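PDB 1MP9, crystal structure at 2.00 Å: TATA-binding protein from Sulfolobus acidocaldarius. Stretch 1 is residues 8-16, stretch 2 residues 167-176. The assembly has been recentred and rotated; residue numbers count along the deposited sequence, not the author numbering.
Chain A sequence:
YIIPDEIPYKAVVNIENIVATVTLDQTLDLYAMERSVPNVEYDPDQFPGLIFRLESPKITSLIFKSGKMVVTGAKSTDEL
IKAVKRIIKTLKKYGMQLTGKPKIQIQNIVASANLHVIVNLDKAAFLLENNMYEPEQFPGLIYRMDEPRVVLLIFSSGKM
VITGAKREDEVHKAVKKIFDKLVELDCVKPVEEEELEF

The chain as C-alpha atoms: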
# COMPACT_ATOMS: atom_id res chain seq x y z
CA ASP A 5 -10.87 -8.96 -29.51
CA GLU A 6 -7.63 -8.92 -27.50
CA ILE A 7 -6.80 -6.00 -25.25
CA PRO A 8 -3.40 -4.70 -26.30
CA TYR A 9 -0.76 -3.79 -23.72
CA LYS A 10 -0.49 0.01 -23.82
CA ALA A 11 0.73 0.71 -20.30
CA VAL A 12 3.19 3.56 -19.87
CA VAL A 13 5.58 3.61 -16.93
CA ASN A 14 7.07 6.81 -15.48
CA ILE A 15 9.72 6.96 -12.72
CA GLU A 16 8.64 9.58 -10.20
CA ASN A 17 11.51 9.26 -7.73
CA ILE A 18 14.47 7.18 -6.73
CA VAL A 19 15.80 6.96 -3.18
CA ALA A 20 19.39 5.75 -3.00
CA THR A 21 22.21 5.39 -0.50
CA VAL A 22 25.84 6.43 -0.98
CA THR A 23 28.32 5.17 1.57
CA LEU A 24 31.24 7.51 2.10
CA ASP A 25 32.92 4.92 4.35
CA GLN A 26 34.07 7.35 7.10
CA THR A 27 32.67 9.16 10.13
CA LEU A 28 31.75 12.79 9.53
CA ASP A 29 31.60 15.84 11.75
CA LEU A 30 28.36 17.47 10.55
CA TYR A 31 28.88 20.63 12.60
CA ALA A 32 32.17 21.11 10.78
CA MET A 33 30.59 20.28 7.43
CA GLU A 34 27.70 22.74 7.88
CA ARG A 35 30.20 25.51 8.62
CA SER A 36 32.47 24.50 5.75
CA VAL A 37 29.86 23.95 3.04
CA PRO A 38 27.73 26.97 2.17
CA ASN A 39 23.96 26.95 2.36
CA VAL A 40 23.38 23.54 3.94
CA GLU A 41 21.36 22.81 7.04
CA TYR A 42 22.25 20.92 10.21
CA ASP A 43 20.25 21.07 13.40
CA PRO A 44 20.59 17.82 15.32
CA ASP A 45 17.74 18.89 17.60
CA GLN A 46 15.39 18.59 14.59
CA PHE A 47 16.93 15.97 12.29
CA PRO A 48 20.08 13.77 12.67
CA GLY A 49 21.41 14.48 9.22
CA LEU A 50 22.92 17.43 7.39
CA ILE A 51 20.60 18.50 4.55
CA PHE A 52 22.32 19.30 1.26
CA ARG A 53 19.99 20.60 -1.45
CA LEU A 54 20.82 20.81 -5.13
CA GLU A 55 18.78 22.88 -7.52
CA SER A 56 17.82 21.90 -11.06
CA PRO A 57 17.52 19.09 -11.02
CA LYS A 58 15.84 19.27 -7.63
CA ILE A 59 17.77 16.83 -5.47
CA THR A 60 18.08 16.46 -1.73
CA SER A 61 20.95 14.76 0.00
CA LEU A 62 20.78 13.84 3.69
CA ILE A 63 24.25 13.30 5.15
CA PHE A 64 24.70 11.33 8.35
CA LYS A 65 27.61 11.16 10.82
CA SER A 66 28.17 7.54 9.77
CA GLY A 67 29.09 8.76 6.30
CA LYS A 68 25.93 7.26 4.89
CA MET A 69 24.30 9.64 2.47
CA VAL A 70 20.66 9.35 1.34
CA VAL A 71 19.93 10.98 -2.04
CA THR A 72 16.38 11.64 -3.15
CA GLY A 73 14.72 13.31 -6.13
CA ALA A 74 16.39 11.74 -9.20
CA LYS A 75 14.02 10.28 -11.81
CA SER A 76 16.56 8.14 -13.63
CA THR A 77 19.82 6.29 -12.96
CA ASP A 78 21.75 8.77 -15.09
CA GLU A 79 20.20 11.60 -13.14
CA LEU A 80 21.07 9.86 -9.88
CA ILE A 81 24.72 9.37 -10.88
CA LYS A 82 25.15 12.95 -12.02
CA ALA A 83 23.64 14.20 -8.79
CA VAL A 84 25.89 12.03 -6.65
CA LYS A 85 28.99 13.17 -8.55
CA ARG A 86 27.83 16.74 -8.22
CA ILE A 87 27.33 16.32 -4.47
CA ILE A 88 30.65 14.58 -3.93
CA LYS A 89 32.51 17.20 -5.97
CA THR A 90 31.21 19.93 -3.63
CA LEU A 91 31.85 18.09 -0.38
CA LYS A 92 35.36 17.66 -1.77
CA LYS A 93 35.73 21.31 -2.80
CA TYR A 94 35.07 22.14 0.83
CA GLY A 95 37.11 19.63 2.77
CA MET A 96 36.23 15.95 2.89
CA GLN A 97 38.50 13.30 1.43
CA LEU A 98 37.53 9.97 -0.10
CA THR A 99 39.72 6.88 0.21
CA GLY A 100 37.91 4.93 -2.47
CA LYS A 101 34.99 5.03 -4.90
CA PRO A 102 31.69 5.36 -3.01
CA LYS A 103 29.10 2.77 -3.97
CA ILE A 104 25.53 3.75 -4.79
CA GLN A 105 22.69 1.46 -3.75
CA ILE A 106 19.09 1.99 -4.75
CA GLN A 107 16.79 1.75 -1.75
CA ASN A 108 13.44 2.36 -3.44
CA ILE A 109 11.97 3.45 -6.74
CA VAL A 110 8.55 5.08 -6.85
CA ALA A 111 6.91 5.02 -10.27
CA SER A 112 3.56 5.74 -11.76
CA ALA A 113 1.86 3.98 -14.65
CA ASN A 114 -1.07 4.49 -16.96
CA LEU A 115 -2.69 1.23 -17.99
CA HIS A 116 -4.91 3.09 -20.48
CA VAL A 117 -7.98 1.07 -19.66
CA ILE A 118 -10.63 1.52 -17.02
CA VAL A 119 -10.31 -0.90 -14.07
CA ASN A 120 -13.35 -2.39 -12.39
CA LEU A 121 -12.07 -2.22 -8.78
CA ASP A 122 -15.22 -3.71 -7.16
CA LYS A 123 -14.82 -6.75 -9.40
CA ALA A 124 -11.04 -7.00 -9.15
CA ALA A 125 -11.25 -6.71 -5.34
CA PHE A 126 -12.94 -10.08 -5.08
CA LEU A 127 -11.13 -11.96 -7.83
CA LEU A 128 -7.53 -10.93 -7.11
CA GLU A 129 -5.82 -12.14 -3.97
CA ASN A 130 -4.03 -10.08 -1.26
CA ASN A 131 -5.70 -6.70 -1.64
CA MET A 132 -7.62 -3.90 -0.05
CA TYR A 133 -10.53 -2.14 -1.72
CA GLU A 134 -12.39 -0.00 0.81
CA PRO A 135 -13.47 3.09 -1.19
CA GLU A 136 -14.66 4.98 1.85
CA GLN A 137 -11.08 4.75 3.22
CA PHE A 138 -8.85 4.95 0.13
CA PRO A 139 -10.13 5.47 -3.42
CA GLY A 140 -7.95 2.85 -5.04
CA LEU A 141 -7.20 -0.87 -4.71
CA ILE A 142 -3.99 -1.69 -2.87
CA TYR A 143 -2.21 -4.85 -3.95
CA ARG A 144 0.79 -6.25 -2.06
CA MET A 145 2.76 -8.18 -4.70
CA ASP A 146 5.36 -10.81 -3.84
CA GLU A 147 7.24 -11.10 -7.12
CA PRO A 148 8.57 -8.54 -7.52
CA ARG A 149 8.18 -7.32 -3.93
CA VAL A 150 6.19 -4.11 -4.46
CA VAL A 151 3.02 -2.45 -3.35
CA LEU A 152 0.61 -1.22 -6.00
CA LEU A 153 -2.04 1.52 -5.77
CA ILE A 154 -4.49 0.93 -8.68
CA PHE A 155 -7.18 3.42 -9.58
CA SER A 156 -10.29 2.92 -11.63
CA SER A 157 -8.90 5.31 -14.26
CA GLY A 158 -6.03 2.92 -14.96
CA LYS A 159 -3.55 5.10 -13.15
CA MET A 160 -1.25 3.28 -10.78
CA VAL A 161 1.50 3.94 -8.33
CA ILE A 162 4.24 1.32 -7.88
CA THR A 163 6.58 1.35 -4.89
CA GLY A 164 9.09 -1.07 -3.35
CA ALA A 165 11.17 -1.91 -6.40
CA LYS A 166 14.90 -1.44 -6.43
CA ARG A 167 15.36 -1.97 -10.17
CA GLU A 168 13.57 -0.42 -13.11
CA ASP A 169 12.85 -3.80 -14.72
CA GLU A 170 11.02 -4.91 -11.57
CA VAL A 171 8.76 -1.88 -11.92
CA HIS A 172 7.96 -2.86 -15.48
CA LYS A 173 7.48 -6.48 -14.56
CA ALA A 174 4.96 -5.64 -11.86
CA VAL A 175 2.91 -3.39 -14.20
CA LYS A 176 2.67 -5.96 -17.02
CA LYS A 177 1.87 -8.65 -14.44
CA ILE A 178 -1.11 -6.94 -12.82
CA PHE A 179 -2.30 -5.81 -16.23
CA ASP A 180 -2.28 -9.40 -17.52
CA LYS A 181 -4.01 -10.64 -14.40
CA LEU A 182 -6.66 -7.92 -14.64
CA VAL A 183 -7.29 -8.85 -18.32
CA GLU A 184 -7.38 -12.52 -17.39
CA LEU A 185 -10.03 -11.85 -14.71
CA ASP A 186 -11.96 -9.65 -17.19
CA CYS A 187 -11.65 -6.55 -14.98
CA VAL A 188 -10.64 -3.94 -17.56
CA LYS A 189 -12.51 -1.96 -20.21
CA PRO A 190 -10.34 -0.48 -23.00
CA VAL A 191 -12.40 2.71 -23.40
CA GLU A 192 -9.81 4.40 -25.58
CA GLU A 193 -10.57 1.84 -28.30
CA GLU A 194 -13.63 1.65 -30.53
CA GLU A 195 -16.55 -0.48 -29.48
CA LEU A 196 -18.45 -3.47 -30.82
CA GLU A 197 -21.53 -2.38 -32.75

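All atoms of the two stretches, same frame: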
# COMPACT_ATOMS: atom_id res chain seq x y z
N PRO A 8 -4.83 -4.90 -26.15
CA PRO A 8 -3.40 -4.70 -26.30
C PRO A 8 -2.78 -4.06 -25.07
O PRO A 8 -3.43 -3.33 -24.35
CB PRO A 8 -3.31 -3.79 -27.52
CG PRO A 8 -4.48 -2.87 -27.27
CD PRO A 8 -5.58 -3.83 -26.82
N TYR A 9 -1.51 -4.35 -24.84
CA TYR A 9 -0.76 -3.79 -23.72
C TYR A 9 -0.33 -2.38 -24.16
O TYR A 9 0.42 -2.23 -25.12
CB TYR A 9 0.47 -4.66 -23.42
CG TYR A 9 1.28 -4.17 -22.23
CD1 TYR A 9 0.89 -4.47 -20.93
CD2 TYR A 9 2.40 -3.36 -22.42
CE1 TYR A 9 1.61 -3.97 -19.84
CE2 TYR A 9 3.12 -2.87 -21.34
CZ TYR A 9 2.73 -3.18 -20.05
OH TYR A 9 3.45 -2.68 -18.99
N LYS A 10 -0.82 -1.37 -23.47
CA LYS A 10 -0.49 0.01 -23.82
C LYS A 10 -0.06 0.77 -22.58
O LYS A 10 -0.09 2.01 -22.56
CB LYS A 10 -1.73 0.70 -24.43
CG LYS A 10 -2.26 0.06 -25.74
CD LYS A 10 -1.35 0.37 -26.92
CE LYS A 10 -1.23 1.87 -27.14
NZ LYS A 10 -0.19 2.20 -28.17
N ALA A 11 0.33 0.05 -21.54
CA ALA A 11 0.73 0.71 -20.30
C ALA A 11 2.01 1.49 -20.45
O ALA A 11 2.94 1.05 -21.12
CB ALA A 11 0.87 -0.31 -19.19
N VAL A 12 2.04 2.67 -19.84
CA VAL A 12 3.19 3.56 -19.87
C VAL A 12 3.67 3.76 -18.43
O VAL A 12 2.88 4.11 -17.53
CB VAL A 12 2.81 4.93 -20.48
CG1 VAL A 12 4.00 5.90 -20.39
CG2 VAL A 12 2.37 4.72 -21.95
N VAL A 13 4.96 3.51 -18.23
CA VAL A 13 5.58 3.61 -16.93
C VAL A 13 6.41 4.89 -16.83
O VAL A 13 7.13 5.23 -17.77
CB VAL A 13 6.53 2.40 -16.66
CG1 VAL A 13 7.28 2.61 -15.31
CG2 VAL A 13 5.72 1.08 -16.63
N ASN A 14 6.30 5.60 -15.71
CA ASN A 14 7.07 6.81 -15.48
C ASN A 14 7.73 6.73 -14.10
O ASN A 14 7.05 6.44 -13.11
CB ASN A 14 6.14 8.02 -15.52
CG ASN A 14 6.90 9.32 -15.50
OD1 ASN A 14 7.69 9.60 -16.41
ND2 ASN A 14 6.67 10.14 -14.47
N ILE A 15 9.04 6.96 -14.02
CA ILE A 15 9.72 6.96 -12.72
C ILE A 15 9.50 8.32 -12.10
O ILE A 15 9.82 9.34 -12.69
CB ILE A 15 11.18 6.69 -12.86
CG1 ILE A 15 11.35 5.27 -13.42
CG2 ILE A 15 11.89 6.84 -11.46
CD1 ILE A 15 12.77 4.80 -13.51
N GLU A 16 8.92 8.33 -10.91
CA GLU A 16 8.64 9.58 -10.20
C GLU A 16 9.79 9.95 -9.26
O GLU A 16 10.06 11.12 -9.06
CB GLU A 16 7.36 9.43 -9.37
CG GLU A 16 6.09 9.09 -10.19
CD GLU A 16 5.78 10.16 -11.23
OE1 GLU A 16 6.33 11.26 -11.12
OE2 GLU A 16 4.99 9.89 -12.16
N ARG A 167 14.85 -1.97 -8.80
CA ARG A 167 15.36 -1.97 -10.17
C ARG A 167 14.25 -1.56 -11.13
O ARG A 167 13.08 -1.93 -10.93
CB ARG A 167 15.82 -3.36 -10.57
CG ARG A 167 16.75 -4.06 -9.62
CD ARG A 167 17.18 -5.34 -10.31
NE ARG A 167 17.81 -4.99 -11.59
CZ ARG A 167 18.10 -5.85 -12.56
NH1 ARG A 167 17.82 -7.15 -12.41
NH2 ARG A 167 18.67 -5.42 -13.68
N GLU A 168 14.60 -0.83 -12.18
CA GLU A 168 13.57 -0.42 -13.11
C GLU A 168 12.86 -1.60 -13.79
O GLU A 168 11.66 -1.53 -14.04
CB GLU A 168 14.13 0.58 -14.16
CG GLU A 168 13.18 0.82 -15.33
CD GLU A 168 13.21 2.24 -15.93
OE1 GLU A 168 14.28 2.89 -15.92
OE2 GLU A 168 12.13 2.68 -16.43
N ASP A 169 13.57 -2.70 -14.08
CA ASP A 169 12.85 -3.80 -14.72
C ASP A 169 11.80 -4.42 -13.81
O ASP A 169 10.81 -4.95 -14.28
CB ASP A 169 13.80 -4.88 -15.30
CG ASP A 169 14.76 -5.49 -14.28
OD1 ASP A 169 14.56 -5.42 -13.04
OD2 ASP A 169 15.75 -6.08 -14.74
N GLU A 170 12.02 -4.37 -12.50
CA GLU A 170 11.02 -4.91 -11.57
C GLU A 170 9.75 -4.05 -11.67
O GLU A 170 8.62 -4.57 -11.61
CB GLU A 170 11.51 -4.87 -10.12
CG GLU A 170 12.80 -5.61 -9.87
CD GLU A 170 13.22 -5.53 -8.42
OE1 GLU A 170 13.15 -4.43 -7.82
OE2 GLU A 170 13.62 -6.57 -7.87
N VAL A 171 9.93 -2.73 -11.79
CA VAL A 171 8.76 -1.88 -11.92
C VAL A 171 7.97 -2.32 -13.13
O VAL A 171 6.74 -2.56 -13.05
CB VAL A 171 9.12 -0.42 -12.12
CG1 VAL A 171 7.83 0.37 -12.47
CG2 VAL A 171 9.75 0.13 -10.81
N HIS A 172 8.65 -2.45 -14.27
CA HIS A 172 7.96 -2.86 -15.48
C HIS A 172 7.37 -4.25 -15.40
O HIS A 172 6.32 -4.51 -15.99
CB HIS A 172 8.87 -2.76 -16.71
CG HIS A 172 9.07 -1.36 -17.18
ND1 HIS A 172 9.99 -0.51 -16.62
CD2 HIS A 172 8.49 -0.69 -18.20
CE1 HIS A 172 9.98 0.64 -17.28
NE2 HIS A 172 9.08 0.55 -18.25
N LYS A 173 8.03 -5.14 -14.69
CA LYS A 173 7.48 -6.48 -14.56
C LYS A 173 6.17 -6.46 -13.76
O LYS A 173 5.18 -7.12 -14.11
CB LYS A 173 8.44 -7.40 -13.82
CG LYS A 173 7.82 -8.77 -13.55
CD LYS A 173 8.83 -9.72 -12.91
CE LYS A 173 8.19 -11.08 -12.57
NZ LYS A 173 9.25 -11.95 -11.96
N ALA A 174 6.16 -5.70 -12.68
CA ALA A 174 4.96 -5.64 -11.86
C ALA A 174 3.76 -5.05 -12.64
O ALA A 174 2.64 -5.54 -12.51
CB ALA A 174 5.24 -4.81 -10.59
N VAL A 175 4.00 -4.02 -13.44
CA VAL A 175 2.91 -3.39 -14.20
C VAL A 175 2.33 -4.37 -15.21
O VAL A 175 1.13 -4.58 -15.22
CB VAL A 175 3.41 -2.06 -14.91
CG1 VAL A 175 2.32 -1.50 -15.82
CG2 VAL A 175 3.77 -1.01 -13.83
N LYS A 176 3.17 -4.98 -16.05
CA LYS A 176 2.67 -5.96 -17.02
C LYS A 176 1.97 -7.12 -16.31
O LYS A 176 0.98 -7.64 -16.81
CB LYS A 176 3.79 -6.55 -17.91
CG LYS A 176 3.21 -7.61 -18.89
CD LYS A 176 4.22 -8.37 -19.75
CE LYS A 176 3.53 -9.57 -20.54
NZ LYS A 176 2.31 -9.14 -21.28
O HOH W 1 6.04 -3.58 -18.42
O HOH W 2 9.27 3.57 -19.11

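Val13 is the centre of the contact: it has the largest area covered by the opposing stretch, 91 Å², and its CA-to-CB bond points toward the helix. Its branched side chain, with chi1 in the t well, meets three helix residues. Val13 CG1 lies 3.7 Å from Val171 CG1, Val13 CG2 lies 4.0 Å from Val175 CG2, and Val13 CB approaches His172 NE2 to 3.5 Å. The imidazole presents a face to this valine, as the CH-pi geometry confirms: Val13 CG2 sits 4.0 Å from the His172 ring centroid, 26° off the ring normal. The ring is tethered within its own helix by a hydrogen bond from His172 ND1 to Glu168 O (3.2 Å, 170°).

The strand alternates. Val13 and Ile15 point toward the helix, whereas Val12 and Asn14 point away and make no contact with it. Val171 and Val175, one helical turn apart, both point back toward the strand and are buried. Next to them, Ala11 CB reaches Val175 CG1 at 3.9 Å, with the CA atoms of Ala11 and Val175 7.7 Å apart; its methyl group adds a small apolar contact.

At one end, Tyr9 extends along the helix: its hydroxyl oxygen OH touches Val175 CG1 at 3.6 Å, while its ring atom CE1 lies against Lys176 CA, also at 3.6 Å. At the other, Ile15 CD1 packs 3.4 Å from Glu168 OE1, a van der Waals contact with an exposed carboxylate.

No direct hydrogen bond crosses the interface, which buries 399 Å² in total; water supplies the polar links. Water 1 joins Tyr9 OH (2.8 Å) to His172 O, to which it donates at 2.6 Å. Water 2 donates to Val13 O (3.0 Å) and also bonds His172 NE2 (3.1 Å), so His172 combines apolar packing with polar bridging.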